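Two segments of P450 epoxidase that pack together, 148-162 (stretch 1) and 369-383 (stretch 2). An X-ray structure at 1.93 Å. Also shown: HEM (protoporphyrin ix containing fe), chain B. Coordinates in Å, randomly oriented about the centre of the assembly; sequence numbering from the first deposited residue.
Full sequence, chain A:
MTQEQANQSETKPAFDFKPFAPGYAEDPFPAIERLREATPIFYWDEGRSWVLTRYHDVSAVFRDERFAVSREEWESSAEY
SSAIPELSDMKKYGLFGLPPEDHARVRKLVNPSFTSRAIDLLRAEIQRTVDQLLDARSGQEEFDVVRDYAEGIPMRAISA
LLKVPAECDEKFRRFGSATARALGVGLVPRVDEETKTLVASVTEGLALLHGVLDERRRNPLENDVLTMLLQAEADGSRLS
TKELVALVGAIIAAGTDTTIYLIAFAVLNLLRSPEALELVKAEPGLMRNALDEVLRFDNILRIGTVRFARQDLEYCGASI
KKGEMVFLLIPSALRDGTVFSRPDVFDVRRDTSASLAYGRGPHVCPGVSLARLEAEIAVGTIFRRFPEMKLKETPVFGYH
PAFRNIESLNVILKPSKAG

Stretch 1, residues 148-162: DYAEGIPMRAISALL
Stretch 2, residues 369-383: SLARLEAEIAVGTIF

How are the backbones arranged? Residues 369-383 are one continuous helix. Stretch 1 enters in a helix begun earlier in the chain, with a wider pi-type turn at 148-150, and makes a type I turn from Ala-150 to Ile-153, then runs as a helix through 154-161. The 154-161 and 369-383 axes approach to 10.9 Å, their N-to-C directions 128° apart; the register point is Pro-154 CA to Glu-374 CA, 7.3 Å.

What hydrogen bond joins them directly? Tyr-149 (phi/psi -143/-76, chi1 t, chi2 54°) donates from OH to Ala-378 O at 2.5 Å, near the ring plane. Ala-378 O also accepts the helical bond from Ile-382 N at 3.2 Å.

Where do apolar groups meet? Ile-382 (chi1 t, chi2 t) sets methyl CD1 over one face of the Tyr-149 ring, 4.2 Å from its centroid and 25° off its normal, a CH-pi contact with the pi cloud. Ile-153 (m, t) brings CD1 to 3.7 Å from Ala-378 CB. One turn apart, Ala-157 CB and Leu-161 CD2 (t, p) meet Leu-370 (t, p), at CD1 (4.4 Å) and CD2 (4.3 Å). These van der Waals contacts bury apolar surface.

How is buried Glu-374 accommodated? With chi1 m, chi2 t and chi3 52°, its carboxylate reaches Pro-154 and Ala-157: Glu-374 OE1 lies 3.1 Å from Pro-154 CA, and Glu-374 CD 3.3 Å from Ala-157 CB. The O atom of water 1 lies 2.6 Å from Glu-374 OE2 and 2.8 Å from Pro-154 O, placed to link the two.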

# COMPACT_ATOMS: atom_id res chain seq x y z
N ASP A 148 17.88 -3.70 5.41
CA ASP A 148 18.29 -4.94 6.06
C ASP A 148 17.12 -5.73 6.67
O ASP A 148 17.30 -6.84 7.19
CB ASP A 148 19.30 -4.64 7.17
CG ASP A 148 20.51 -3.89 6.66
OD1 ASP A 148 20.99 -4.21 5.56
OD2 ASP A 148 21.05 -2.97 7.31
N TYR A 149 15.92 -5.17 6.63
CA TYR A 149 14.81 -5.77 7.38
C TYR A 149 13.49 -5.68 6.66
O TYR A 149 13.03 -6.67 6.10
CB TYR A 149 14.70 -5.11 8.75
CG TYR A 149 13.86 -5.87 9.76
CD1 TYR A 149 14.12 -7.21 10.05
CD2 TYR A 149 12.82 -5.24 10.43
CE1 TYR A 149 13.37 -7.91 10.98
CE2 TYR A 149 12.06 -5.93 11.38
CZ TYR A 149 12.33 -7.26 11.65
OH TYR A 149 11.59 -7.95 12.57
N ALA A 150 12.89 -4.49 6.66
CA ALA A 150 11.55 -4.33 6.11
C ALA A 150 11.50 -4.73 4.64
O ALA A 150 10.53 -5.34 4.19
CB ALA A 150 11.05 -2.86 6.31
N GLU A 151 12.55 -4.39 3.90
CA GLU A 151 12.57 -4.65 2.46
C GLU A 151 12.47 -6.14 2.13
O GLU A 151 11.96 -6.52 1.08
CB GLU A 151 13.88 -4.11 1.91
CG GLU A 151 13.95 -3.96 0.40
CD GLU A 151 15.21 -3.20 0.00
OE1 GLU A 151 15.22 -1.97 0.15
OE2 GLU A 151 16.19 -3.85 -0.41
N GLY A 152 12.97 -6.99 3.02
CA GLY A 152 13.02 -8.40 2.71
C GLY A 152 11.87 -9.22 3.25
O GLY A 152 11.90 -10.46 3.17
N ILE A 153 10.84 -8.57 3.79
CA ILE A 153 9.73 -9.31 4.41
C ILE A 153 8.49 -9.48 3.53
O ILE A 153 8.03 -10.60 3.31
CB ILE A 153 9.37 -8.71 5.80
CG1 ILE A 153 10.57 -8.86 6.75
CG2 ILE A 153 8.13 -9.40 6.37
CD1 ILE A 153 10.42 -8.11 8.05
N PRO A 154 7.91 -8.39 3.04
CA PRO A 154 6.65 -8.47 2.30
C PRO A 154 6.60 -9.40 1.08
O PRO A 154 5.55 -9.99 0.86
CB PRO A 154 6.39 -7.03 1.87
CG PRO A 154 7.07 -6.24 2.96
CD PRO A 154 8.35 -6.99 3.22
N MET A 155 7.67 -9.53 0.30
CA MET A 155 7.53 -10.43 -0.85
C MET A 155 7.60 -11.87 -0.38
O MET A 155 6.94 -12.75 -0.94
CB MET A 155 8.58 -10.18 -1.94
CG MET A 155 8.28 -10.92 -3.24
SD MET A 155 6.74 -10.40 -4.04
CE MET A 155 6.01 -11.92 -4.53
N ARG A 156 8.40 -12.12 0.64
CA ARG A 156 8.44 -13.49 1.17
C ARG A 156 7.03 -13.90 1.57
O ARG A 156 6.59 -15.01 1.26
CB ARG A 156 9.42 -13.61 2.34
CG ARG A 156 9.40 -15.01 3.01
CD ARG A 156 10.39 -16.03 2.41
NE ARG A 156 10.21 -16.25 0.97
CZ ARG A 156 9.48 -17.23 0.44
NH1 ARG A 156 8.85 -18.10 1.22
NH2 ARG A 156 9.38 -17.34 -0.89
N ALA A 157 6.30 -13.00 2.23
CA ALA A 157 4.93 -13.29 2.68
C ALA A 157 4.03 -13.63 1.50
O ALA A 157 3.32 -14.66 1.50
CB ALA A 157 4.35 -12.07 3.42
N ILE A 158 4.03 -12.75 0.50
CA ILE A 158 3.21 -12.98 -0.68
C ILE A 158 3.63 -14.27 -1.41
O ILE A 158 2.78 -15.03 -1.85
CB ILE A 158 3.28 -11.76 -1.63
CG1 ILE A 158 2.59 -10.56 -0.98
CG2 ILE A 158 2.63 -12.09 -2.96
CD1 ILE A 158 2.63 -9.28 -1.83
N SER A 159 4.93 -14.48 -1.55
CA SER A 159 5.45 -15.68 -2.22
C SER A 159 5.09 -16.97 -1.48
O SER A 159 4.85 -18.00 -2.10
CB SER A 159 6.96 -15.60 -2.37
OG SER A 159 7.29 -14.82 -3.51
N ALA A 160 5.08 -16.90 -0.16
CA ALA A 160 4.62 -18.02 0.66
C ALA A 160 3.14 -18.30 0.37
O ALA A 160 2.74 -19.45 0.21
CB ALA A 160 4.85 -17.74 2.14
N LEU A 161 2.34 -17.24 0.29
CA LEU A 161 0.91 -17.39 0.00
C LEU A 161 0.69 -17.98 -1.40
O LEU A 161 -0.28 -18.72 -1.64
CB LEU A 161 0.21 -16.04 0.14
CG LEU A 161 -1.26 -15.92 -0.28
CD1 LEU A 161 -2.19 -16.56 0.76
CD2 LEU A 161 -1.64 -14.46 -0.52
N LEU A 162 1.60 -17.63 -2.31
CA LEU A 162 1.54 -18.08 -3.69
C LEU A 162 2.32 -19.39 -3.91
O LEU A 162 2.31 -19.93 -5.01
CB LEU A 162 2.13 -17.00 -4.61
CG LEU A 162 1.24 -15.98 -5.32
CD1 LEU A 162 -0.16 -15.79 -4.75
CD2 LEU A 162 1.99 -14.64 -5.48
N SER A 369 -5.41 -7.93 6.43
CA SER A 369 -5.02 -8.93 7.44
C SER A 369 -3.58 -9.41 7.28
O SER A 369 -2.87 -9.56 8.27
CB SER A 369 -5.97 -10.13 7.40
OG SER A 369 -7.21 -9.76 7.99
N LEU A 370 -3.17 -9.68 6.04
CA LEU A 370 -1.78 -10.06 5.76
C LEU A 370 -0.79 -8.96 6.19
O LEU A 370 0.20 -9.24 6.86
CB LEU A 370 -1.62 -10.44 4.29
CG LEU A 370 -0.26 -11.03 3.85
CD1 LEU A 370 0.17 -12.15 4.78
CD2 LEU A 370 -0.37 -11.54 2.43
N ALA A 371 -1.09 -7.71 5.84
CA ALA A 371 -0.26 -6.59 6.25
C ALA A 371 -0.11 -6.49 7.77
O ALA A 371 0.99 -6.32 8.30
CB ALA A 371 -0.83 -5.28 5.68
N ARG A 372 -1.23 -6.58 8.48
CA ARG A 372 -1.19 -6.42 9.92
C ARG A 372 -0.38 -7.56 10.54
O ARG A 372 0.39 -7.33 11.45
CB ARG A 372 -2.60 -6.40 10.51
CG ARG A 372 -3.35 -5.07 10.34
CD ARG A 372 -4.85 -5.16 10.73
NE ARG A 372 -5.58 -3.89 10.62
CZ ARG A 372 -6.88 -3.79 10.39
NH1 ARG A 372 -7.62 -4.90 10.22
NH2 ARG A 372 -7.47 -2.59 10.29
N LEU A 373 -0.56 -8.77 10.02
CA LEU A 373 0.19 -9.94 10.51
C LEU A 373 1.68 -9.77 10.30
O LEU A 373 2.49 -9.97 11.22
CB LEU A 373 -0.29 -11.23 9.87
CG LEU A 373 0.51 -12.48 10.30
CD1 LEU A 373 0.33 -12.73 11.78
CD2 LEU A 373 0.11 -13.71 9.48
N GLU A 374 2.08 -9.41 9.08
CA GLU A 374 3.49 -9.22 8.81
C GLU A 374 4.09 -8.18 9.73
O GLU A 374 5.19 -8.37 10.26
CB GLU A 374 3.72 -8.76 7.37
CG GLU A 374 3.26 -9.74 6.31
CD GLU A 374 3.56 -9.20 4.93
OE1 GLU A 374 4.73 -8.82 4.70
OE2 GLU A 374 2.64 -9.16 4.09
N ALA A 375 3.38 -7.07 9.90
CA ALA A 375 3.92 -5.99 10.72
C ALA A 375 3.94 -6.36 12.20
O ALA A 375 4.87 -6.01 12.92
CB ALA A 375 3.13 -4.69 10.48
N GLU A 376 2.93 -7.08 12.65
CA GLU A 376 2.89 -7.53 14.04
C GLU A 376 4.11 -8.39 14.34
O GLU A 376 4.82 -8.17 15.33
CB GLU A 376 1.62 -8.33 14.27
CG GLU A 376 1.04 -8.21 15.67
CD GLU A 376 -0.14 -9.14 15.87
OE1 GLU A 376 -0.84 -9.45 14.87
OE2 GLU A 376 -0.35 -9.57 17.03
N ILE A 377 4.37 -9.35 13.48
CA ILE A 377 5.54 -10.21 13.64
C ILE A 377 6.85 -9.43 13.52
O ILE A 377 7.74 -9.58 14.35
CB ILE A 377 5.50 -11.35 12.61
CG1 ILE A 377 4.38 -12.34 12.96
CG2 ILE A 377 6.83 -12.08 12.54
CD1 ILE A 377 4.05 -13.31 11.84
N ALA A 378 6.97 -8.59 12.49
CA ALA A 378 8.22 -7.88 12.23
C ALA A 378 8.56 -6.85 13.31
O ALA A 378 9.70 -6.79 13.78
CB ALA A 378 8.17 -7.17 10.86
N VAL A 379 7.57 -6.04 13.66
CA VAL A 379 7.76 -4.97 14.64
C VAL A 379 7.80 -5.55 16.06
O VAL A 379 8.66 -5.16 16.85
CB VAL A 379 6.67 -3.89 14.56
CG1 VAL A 379 6.96 -2.76 15.58
CG2 VAL A 379 6.55 -3.32 13.13
N GLY A 380 6.90 -6.47 16.37
CA GLY A 380 6.92 -7.14 17.66
C GLY A 380 8.28 -7.79 17.92
O GLY A 380 8.91 -7.54 18.95
N THR A 381 8.76 -8.59 16.97
CA THR A 381 10.04 -9.29 17.12
C THR A 381 11.23 -8.38 17.33
O THR A 381 12.06 -8.62 18.23
CB THR A 381 10.31 -10.16 15.88
OG1 THR A 381 9.34 -11.21 15.80
CG2 THR A 381 11.65 -10.89 16.01
N ILE A 382 11.37 -7.36 16.48
CA ILE A 382 12.55 -6.51 16.55
C ILE A 382 12.69 -5.81 17.90
O ILE A 382 13.79 -5.71 18.45
CB ILE A 382 12.65 -5.53 15.32
CG1 ILE A 382 14.07 -4.95 15.24
CG2 ILE A 382 11.60 -4.44 15.39
CD1 ILE A 382 14.39 -4.22 13.92
N PHE A 383 11.57 -5.36 18.46
CA PHE A 383 11.57 -4.69 19.75
C PHE A 383 11.67 -5.65 20.94
O PHE A 383 12.14 -5.25 22.01
CB PHE A 383 10.33 -3.79 19.91
CG PHE A 383 10.48 -2.45 19.25
CD1 PHE A 383 9.67 -2.09 18.17
CD2 PHE A 383 11.46 -1.55 19.68
CE1 PHE A 383 9.83 -0.86 17.54
CE2 PHE A 383 11.61 -0.32 19.07
CZ PHE A 383 10.79 0.03 17.99
CHA HEM B . -6.42 -1.74 -2.29
CHB HEM B . -3.87 0.29 1.26
CHC HEM B . -1.41 -3.86 1.85
CHD HEM B . -3.55 -5.66 -2.06
C1A HEM B . -6.00 -0.86 -1.32
C2A HEM B . -6.59 0.42 -1.03
C3A HEM B . -5.87 1.00 -0.06
C4A HEM B . -4.82 0.08 0.30
CMA HEM B . -6.14 2.39 0.58
CAA HEM B . -7.83 1.02 -1.73
CBA HEM B . -7.41 2.00 -2.83
CGA HEM B . -8.65 2.63 -3.43
O1A HEM B . -8.53 3.38 -4.45
O2A HEM B . -9.78 2.38 -2.91
C1B HEM B . -3.00 -0.67 1.70
C2B HEM B . -2.09 -0.48 2.80
C3B HEM B . -1.40 -1.60 2.95
C4B HEM B . -1.85 -2.56 1.97
CMB HEM B . -1.88 0.82 3.63
CAB HEM B . -0.33 -1.75 4.05
CBB HEM B . 0.62 -2.68 3.98
C1C HEM B . -1.79 -4.74 0.88
C2C HEM B . -1.35 -6.11 0.73
C3C HEM B . -1.95 -6.59 -0.36
C4C HEM B . -2.79 -5.55 -0.92
CMC HEM B . -0.37 -6.81 1.70
CAC HEM B . -1.86 -7.98 -1.02
CBC HEM B . -1.32 -9.01 -0.37
C1D HEM B . -4.46 -4.74 -2.51
C2D HEM B . -5.20 -4.89 -3.73
C3D HEM B . -6.10 -3.68 -3.81
C4D HEM B . -5.80 -2.91 -2.64
CMD HEM B . -5.10 -6.06 -4.73
CAD HEM B . -7.13 -3.36 -4.90
CBD HEM B . -8.50 -3.68 -4.27
CGD HEM B . -9.61 -3.37 -5.24
O1D HEM B . -9.45 -2.40 -6.03
O2D HEM B . -10.66 -4.09 -5.23
NA HEM B . -4.92 -1.05 -0.49
NB HEM B . -2.86 -1.97 1.20
NC HEM B . -2.65 -4.43 -0.14
ND HEM B . -4.83 -3.56 -1.89
FE HEM B . -3.91 -2.80 -0.21
O HOH W 1 3.24 -8.57 1.67
O HOH W 2 -2.42 -1.88 -1.55